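Local structure of lactococcal prophage ps3 protein 05 (Staphylococcus epidermidis ATCC 12228, 3G8W) at residues Q108-E112 with Q113-T117; T71-Q74 with M75-G79. The protein probably transfers an acetyl group from acetyl-coenzyme A to an unidentified acceptor, as a member of the GNAT acetyltransferase family. All coordinates share one frame; numbering follows the deposited sequence.

Interaction 2 comes first along the chain, at the end of strand 65-74 and in the loop leading toward strand 83-91. Interaction 1 follows, where helix 96-112 ends and turns toward strand 117-123. Their centres are about 12 Å apart, on the same side of the chain's centre. They touch directly: Tyr109 CD1 packs 3.9 Å from Leu72 CD2, and Ile115 CG1 lies 3.5 Å from Gln74 NE2. The helix end thus rests on the end of strand 65-74 in the mixed GNAT sheet. Both loops also reach the second subunit, Glu116 in interaction 1 and Asn76 and Tyr77 in interaction 2, so this region combines intramolecular packing with dimer contacts.

Interaction 1 of 2, residues Q108-E112 with Q113-T117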
ATOM      1  N   GLN B 108       3.612  20.881  -2.667  1.00 46.02           N
ATOM      2  CA  GLN B 108       3.735  21.861  -1.603  1.00 45.75           C
ATOM      3  C   GLN B 108       2.976  21.425  -0.358  1.00 45.18           C
ATOM      4  O   GLN B 108       3.456  21.615   0.757  1.00 44.76           O
ATOM      5  CB  GLN B 108       3.286  23.252  -2.053  1.00 46.54           C
ATOM      6  CG  GLN B 108       3.877  24.402  -1.204  1.00 47.06           C
ATOM      7  CD  GLN B 108       5.416  24.381  -1.165  1.00 47.62           C
ATOM      8  OE1 GLN B 108       6.073  23.832  -2.061  1.00 47.64           O
ATOM      9  NE2 GLN B 108       5.989  24.974  -0.124  1.00 47.43           N
ATOM     10  N   TYR B 109       1.802  20.838  -0.562  1.00 44.55           N
ATOM     11  CA  TYR B 109       1.005  20.316   0.527  1.00 44.72           C
ATOM     12  C   TYR B 109       1.742  19.176   1.258  1.00 46.34           C
ATOM     13  O   TYR B 109       1.761  19.129   2.504  1.00 45.62           O
ATOM     14  CB  TYR B 109      -0.331  19.819  -0.002  1.00 43.93           C
ATOM     15  CG  TYR B 109      -1.156  19.134   1.060  1.00 45.03           C
ATOM     16  CD1 TYR B 109      -1.124  17.738   1.215  1.00 44.87           C
ATOM     17  CD2 TYR B 109      -1.962  19.887   1.939  1.00 44.99           C
ATOM     18  CE1 TYR B 109      -1.887  17.111   2.199  1.00 45.30           C
ATOM     19  CE2 TYR B 109      -2.724  19.273   2.925  1.00 44.90           C
ATOM     20  CZ  TYR B 109      -2.686  17.893   3.046  1.00 45.88           C
ATOM     21  OH  TYR B 109      -3.445  17.300   4.021  1.00 46.72           O
ATOM     22  N   ALA B 110       2.334  18.265   0.471  1.00 47.27           N
ATOM     23  CA  ALA B 110       3.094  17.128   1.003  1.00 48.49           C
ATOM     24  C   ALA B 110       4.159  17.623   1.972  1.00 49.56           C
ATOM     25  O   ALA B 110       4.158  17.218   3.143  1.00 49.32           O
ATOM     26  CB  ALA B 110       3.726  16.303  -0.111  1.00 46.79           C
ATOM     27  N   LYS B 111       5.044  18.501   1.477  1.00 50.10           N
ATOM     28  CA  LYS B 111       6.080  19.131   2.292  1.00 50.39           C
ATOM     29  C   LYS B 111       5.489  19.626   3.604  1.00 50.56           C
ATOM     30  O   LYS B 111       6.053  19.391   4.664  1.00 51.53           O
ATOM     31  CB  LYS B 111       6.718  20.323   1.568  1.00 51.10           C
ATOM     32  CG  LYS B 111       7.542  20.017   0.320  1.00 52.27           C
ATOM     33  CD  LYS B 111       8.679  21.039   0.142  1.00 52.40           C
ATOM     34  CE  LYS B 111       9.676  20.943   1.329  1.00 53.17           C
ATOM     35  NZ  LYS B 111      10.800  21.938   1.329  1.00 53.21           N
ATOM     36  N   GLU B 112       4.342  20.300   3.522  1.00 50.31           N
ATOM     37  CA  GLU B 112       3.731  20.960   4.677  1.00 50.02           C
ATOM     38  C   GLU B 112       3.100  19.960   5.648  1.00 49.07           C
ATOM     39  O   GLU B 112       2.763  20.298   6.769  1.00 49.49           O
ATOM     40  CB  GLU B 112       2.722  22.043   4.228  1.00 50.78           C
ATOM     41  CG  GLU B 112       3.346  23.217   3.428  1.00 51.59           C
ATOM     42  CD  GLU B 112       2.321  24.098   2.687  1.00 51.80           C
ATOM     43  OE1 GLU B 112       1.532  24.797   3.339  1.00 51.87           O
ATOM     44  OE2 GLU B 112       2.323  24.120   1.437  1.00 52.78           O
ATOM     45  N   GLN B 113       2.961  18.719   5.221  1.00 48.42           N
ATOM     46  CA  GLN B 113       2.533  17.660   6.118  1.00 47.65           C
ATOM     47  C   GLN B 113       3.709  16.823   6.553  1.00 47.03           C
ATOM     48  O   GLN B 113       3.523  15.764   7.147  1.00 47.56           O
ATOM     49  CB  GLN B 113       1.534  16.745   5.420  1.00 48.46           C
ATOM     50  CG  GLN B 113       0.321  17.448   4.867  1.00 49.24           C
ATOM     51  CD  GLN B 113      -0.480  18.128   5.946  1.00 49.63           C
ATOM     52  OE1 GLN B 113      -0.796  17.525   6.980  1.00 49.83           O
ATOM     53  NE2 GLN B 113      -0.820  19.388   5.714  1.00 49.31           N
ATOM     54  N   ASN B 114       4.918  17.283   6.240  1.00 46.26           N
ATOM     55  CA  ASN B 114       6.145  16.520   6.495  1.00 46.01           C
ATOM     56  C   ASN B 114       6.252  15.157   5.776  1.00 45.88           C
ATOM     57  O   ASN B 114       7.034  14.294   6.172  1.00 46.32           O
ATOM     58  CB  ASN B 114       6.362  16.343   7.996  1.00 46.06           C
ATOM     59  CG  ASN B 114       6.326  17.648   8.740  1.00 46.03           C
ATOM     60  OD1 ASN B 114       6.953  18.630   8.331  1.00 45.80           O
ATOM     61  ND2 ASN B 114       5.571  17.678   9.835  1.00 46.26           N
ATOM     62  N   ILE B 115       5.467  14.969   4.724  1.00 44.51           N
ATOM     63  CA  ILE B 115       5.642  13.816   3.869  1.00 43.51           C
ATOM     64  C   ILE B 115       6.977  13.940   3.132  1.00 43.10           C
ATOM     65  O   ILE B 115       7.200  14.877   2.382  1.00 42.88           O
ATOM     66  CB  ILE B 115       4.435  13.646   2.913  1.00 43.36           C
ATOM     67  CG1 ILE B 115       3.168  13.336   3.746  1.00 43.49           C
ATOM     68  CG2 ILE B 115       4.729  12.584   1.823  1.00 41.77           C
ATOM     69  CD1 ILE B 115       1.808  13.717   3.101  1.00 43.38           C
ATOM     70  N   GLU B 116       7.868  12.997   3.387  1.00 42.98           N
ATOM     71  CA  GLU B 116       9.210  13.034   2.841  1.00 43.12           C
ATOM     72  C   GLU B 116       9.340  12.529   1.426  1.00 43.53           C
ATOM     73  O   GLU B 116      10.193  13.000   0.673  1.00 43.79           O
ATOM     74  CB  GLU B 116      10.141  12.240   3.732  1.00 43.52           C
ATOM     75  CG  GLU B 116      11.069  13.095   4.504  1.00 45.11           C
ATOM     76  CD  GLU B 116      11.221  12.620   5.903  1.00 46.12           C
ATOM     77  OE1 GLU B 116      11.857  11.567   6.109  1.00 46.93           O
ATOM     78  OE2 GLU B 116      10.692  13.296   6.806  1.00 47.84           O
ATOM     79  N   THR B 117       8.539  11.538   1.055  1.00 44.26           N
ATOM     80  CA  THR B 117       8.666  11.025  -0.280  1.00 45.06           C
ATOM     81  C   THR B 117       7.316  10.717  -0.952  1.00 45.27           C
ATOM     82  O   THR B 117       6.363  10.297  -0.291  1.00 45.20           O
ATOM     83  CB  THR B 117       9.677   9.835  -0.350  1.00 46.32           C
ATOM     84  OG1 THR B 117       9.019   8.590  -0.140  1.00 46.84           O
ATOM     85  CG2 THR B 117      10.852   9.990   0.636  1.00 46.09           C
TER
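Gln113 folds back over the ring of Tyr109, while the backbone between Ala110 and Ile115 closes the helix in a Schellman motif. Ala110 O is the hub. It accepts Ile115 N at 3.0 Å and Gln113 N at 2.8 Å, and the two donors come from opposite faces of its carbonyl plane. Asn114 N to Lys111 O, at 2.9 Å, is the second hydrogen bond of the Schellman pair; the first is Ile115 N to Ala110 O. Gln113 N also makes a weak hydrogen bond to Tyr109 O. Asn114 is the C-prime residue, and its positive phi of 61° turns the chain out of the helical path. The turn also brings Ala110 CB and Ile115 CB to 4.1 Å, an apolar contact across the motif.

The side-chain contact on Tyr109 is a CH-pi one. Gln113 CG sits over one face of the ring, 3.7 Å from its centroid and displaced toward the rim. The Gln113 amide lies nearly flat against the ring, with the two planes 18° apart. Its NE2 is 3.4 Å from Tyr109 CE2, and its CD is 3.6 Å from Tyr109 OH. A bend at chi2 of Gln113 (-61°) lays the amide along the ring instead of letting it extend outward. With its CG anti to the backbone N, the Tyr109 ring runs forward along the helix toward Gln113.

Phe58 meets the Tyr109 ring edge-to-face. Beyond the turn, Ile115 O accepts a hydrogen bond from Thr164 OG1, and Glu116 makes a salt bridge to Lys149 of the second subunit. The motif ends helix 96-112 in the beta-alpha-beta crossover from strand 83-91 to the parallel strand 117-123, with Ile115 packed on Ala84 of strand 83-91.

Interaction 2 of 2, residues T71-Q74 with M75-G79; sequences TLKQ and MNYVG
Past Gln74 and Met75, where strand 65-74 ends, the backbone tightens into an inverse gamma turn centred on Asn76, with a weak hydrogen bond of 3.0 Å from Tyr77 N to Met75 O. The turn begins the loop between two neighbouring antiparallel strands of the GNAT sheet, 65-74 and 83-91.

Lys73 carries the side-chain contact. It is bent at chi2 (-82°), and its far end runs forward along the chain to the turn. There NZ hydrogen-bonds to Gln74 O at 3.1 Å, tilted 32° from the carbonyl plane. The same NZ lies 3.8 Å from Met75 CA. The Lys73 and Tyr77 side chains cross at about a right angle. Gln74 keeps an extended chain, and its NE2 hydrogen-bonds to Cys81 O across the loop. Met75, a selenomethionine, packs on Lys83 of strand 83-91.

Arg43 of the second subunit donates a hydrogen bond to Asn76 O and packs on Tyr77, whose OH is hydrogen-bonded to Lys73 NZ of that subunit. Within the chain, the ammonium of Lys73 approaches the Tyr77 ring obliquely, with NZ 3.5 Å from Tyr77 CE2.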
ATOM      1  N   THR B  71      -5.310  12.318  -6.444  1.00 46.65           N
ATOM      2  CA  THR B  71      -5.378  11.879  -5.043  1.00 46.55           C
ATOM      3  C   THR B  71      -4.025  11.789  -4.355  1.00 46.60           C
ATOM      4  O   THR B  71      -3.074  11.261  -4.904  1.00 45.78           O
ATOM      5  CB  THR B  71      -6.074  10.516  -4.887  1.00 46.12           C
ATOM      6  OG1 THR B  71      -7.463  10.666  -5.149  1.00 46.11           O
ATOM      7  CG2 THR B  71      -5.931   9.998  -3.477  1.00 45.64           C
ATOM      8  N   LEU B  72      -3.961  12.295  -3.131  1.00 47.68           N
ATOM      9  CA  LEU B  72      -2.825  12.026  -2.265  1.00 48.60           C
ATOM     10  C   LEU B  72      -3.247  11.079  -1.157  1.00 48.61           C
ATOM     11  O   LEU B  72      -4.138  11.396  -0.338  1.00 49.19           O
ATOM     12  CB  LEU B  72      -2.247  13.320  -1.686  1.00 48.75           C
ATOM     13  CG  LEU B  72      -0.830  13.159  -1.136  1.00 49.19           C
ATOM     14  CD1 LEU B  72       0.088  12.494  -2.158  1.00 48.55           C
ATOM     15  CD2 LEU B  72      -0.265  14.499  -0.692  1.00 49.30           C
ATOM     16  N   LYS B  73      -2.620   9.910  -1.146  1.00 48.61           N
ATOM     17  CA  LYS B  73      -2.896   8.908  -0.120  1.00 49.63           C
ATOM     18  C   LYS B  73      -1.638   8.734   0.704  1.00 48.26           C
ATOM     19  O   LYS B  73      -0.659   8.158   0.254  1.00 48.90           O
ATOM     20  CB  LYS B  73      -3.353   7.580  -0.749  1.00 51.49           C
ATOM     21  CG  LYS B  73      -4.100   6.642   0.192  1.00 54.12           C
ATOM     22  CD  LYS B  73      -3.175   5.783   1.089  1.00 56.49           C
ATOM     23  CE  LYS B  73      -3.972   5.226   2.320  1.00 57.86           C
ATOM     24  NZ  LYS B  73      -3.143   4.573   3.412  1.00 57.53           N
ATOM     25  N   GLN B  74      -1.649   9.295   1.896  1.00 47.47           N
ATOM     26  CA  GLN B  74      -0.536   9.156   2.812  1.00 47.53           C
ATOM     27  C   GLN B  74      -0.700   7.825   3.557  1.00 48.12           C
ATOM     28  O   GLN B  74      -1.814   7.372   3.781  1.00 48.18           O
ATOM     29  CB  GLN B  74      -0.508  10.342   3.757  1.00 45.92           C
ATOM     30  CG  GLN B  74       0.738  10.443   4.565  1.00 46.18           C
ATOM     31  CD  GLN B  74       0.655  11.517   5.616  1.00 46.34           C
ATOM     32  OE1 GLN B  74      -0.337  12.244   5.710  1.00 47.66           O
ATOM     33  NE2 GLN B  74       1.696  11.630   6.418  1.00 45.81           N
HETATM   34  N   MSE B  75       0.396   7.175   3.914  1.00 49.49           N
HETATM   35  CA  MSE B  75       0.294   5.816   4.422  1.00 51.20           C
HETATM   36  C   MSE B  75       0.117   5.938   5.882  1.00 50.79           C
HETATM   37  O   MSE B  75       1.109   6.071   6.589  1.00 50.90           O
HETATM   38  CB  MSE B  75       1.588   5.036   4.205  1.00 53.24           C
HETATM   39  CG  MSE B  75       2.354   5.413   2.998  1.00 56.36           C
HETATM   40 SE   MSE B  75       2.188   3.954   1.792  0.50 60.87          SE
HETATM   41  CE  MSE B  75       3.743   2.856   2.257  1.00 58.75           C
ATOM     42  N   ASN B  76      -1.114   5.921   6.380  1.00 51.56           N
ATOM     43  CA  ASN B  76      -1.194   5.911   7.825  1.00 51.26           C
ATOM     44  C   ASN B  76      -1.148   4.468   8.370  1.00 50.24           C
ATOM     45  O   ASN B  76      -2.152   3.769   8.492  1.00 49.32           O
ATOM     46  CB  ASN B  76      -2.192   6.923   8.407  1.00 53.03           C
ATOM     47  CG  ASN B  76      -3.479   6.306   8.855  1.00 54.51           C
ATOM     48  OD1 ASN B  76      -4.299   5.888   8.044  1.00 56.04           O
ATOM     49  ND2 ASN B  76      -3.678   6.264  10.158  1.00 53.95           N
ATOM     50  N   TYR B  77       0.107   4.046   8.560  1.00 49.15           N
ATOM     51  CA  TYR B  77       0.543   2.722   9.009  1.00 48.05           C
ATOM     52  C   TYR B  77       1.813   2.949   9.821  1.00 47.72           C
ATOM     53  O   TYR B  77       2.557   3.885   9.546  1.00 48.84           O
ATOM     54  CB  TYR B  77       0.885   1.831   7.826  1.00 46.43           C
ATOM     55  CG  TYR B  77      -0.241   1.569   6.856  1.00 45.80           C
ATOM     56  CD1 TYR B  77      -1.293   0.721   7.196  1.00 45.38           C
ATOM     57  CD2 TYR B  77      -0.230   2.138   5.576  1.00 46.65           C
ATOM     58  CE1 TYR B  77      -2.318   0.449   6.316  1.00 45.99           C
ATOM     59  CE2 TYR B  77      -1.260   1.871   4.649  1.00 47.36           C
ATOM     60  CZ  TYR B  77      -2.311   1.021   5.045  1.00 48.20           C
ATOM     61  OH  TYR B  77      -3.352   0.749   4.177  1.00 49.64           O
ATOM     62  N   VAL B  78       2.044   2.128  10.841  1.00 46.89           N
ATOM     63  CA  VAL B  78       3.205   2.285  11.716  1.00 45.80           C
ATOM     64  C   VAL B  78       4.529   2.402  10.933  1.00 45.79           C
ATOM     65  O   VAL B  78       4.857   1.541  10.111  1.00 45.19           O
ATOM     66  CB  VAL B  78       3.284   1.129  12.689  1.00 45.57           C
ATOM     67  CG1 VAL B  78       4.548   1.228  13.530  1.00 46.36           C
ATOM     68  CG2 VAL B  78       2.065   1.145  13.580  1.00 46.61           C
ATOM     69  N   GLY B  79       5.253   3.495  11.180  1.00 45.09           N
ATOM     70  CA  GLY B  79       6.539   3.788  10.545  1.00 44.44           C
ATOM     71  C   GLY B  79       6.521   4.182   9.080  1.00 44.47           C
ATOM     72  O   GLY B  79       7.558   4.159   8.418  1.00 45.33           O
TER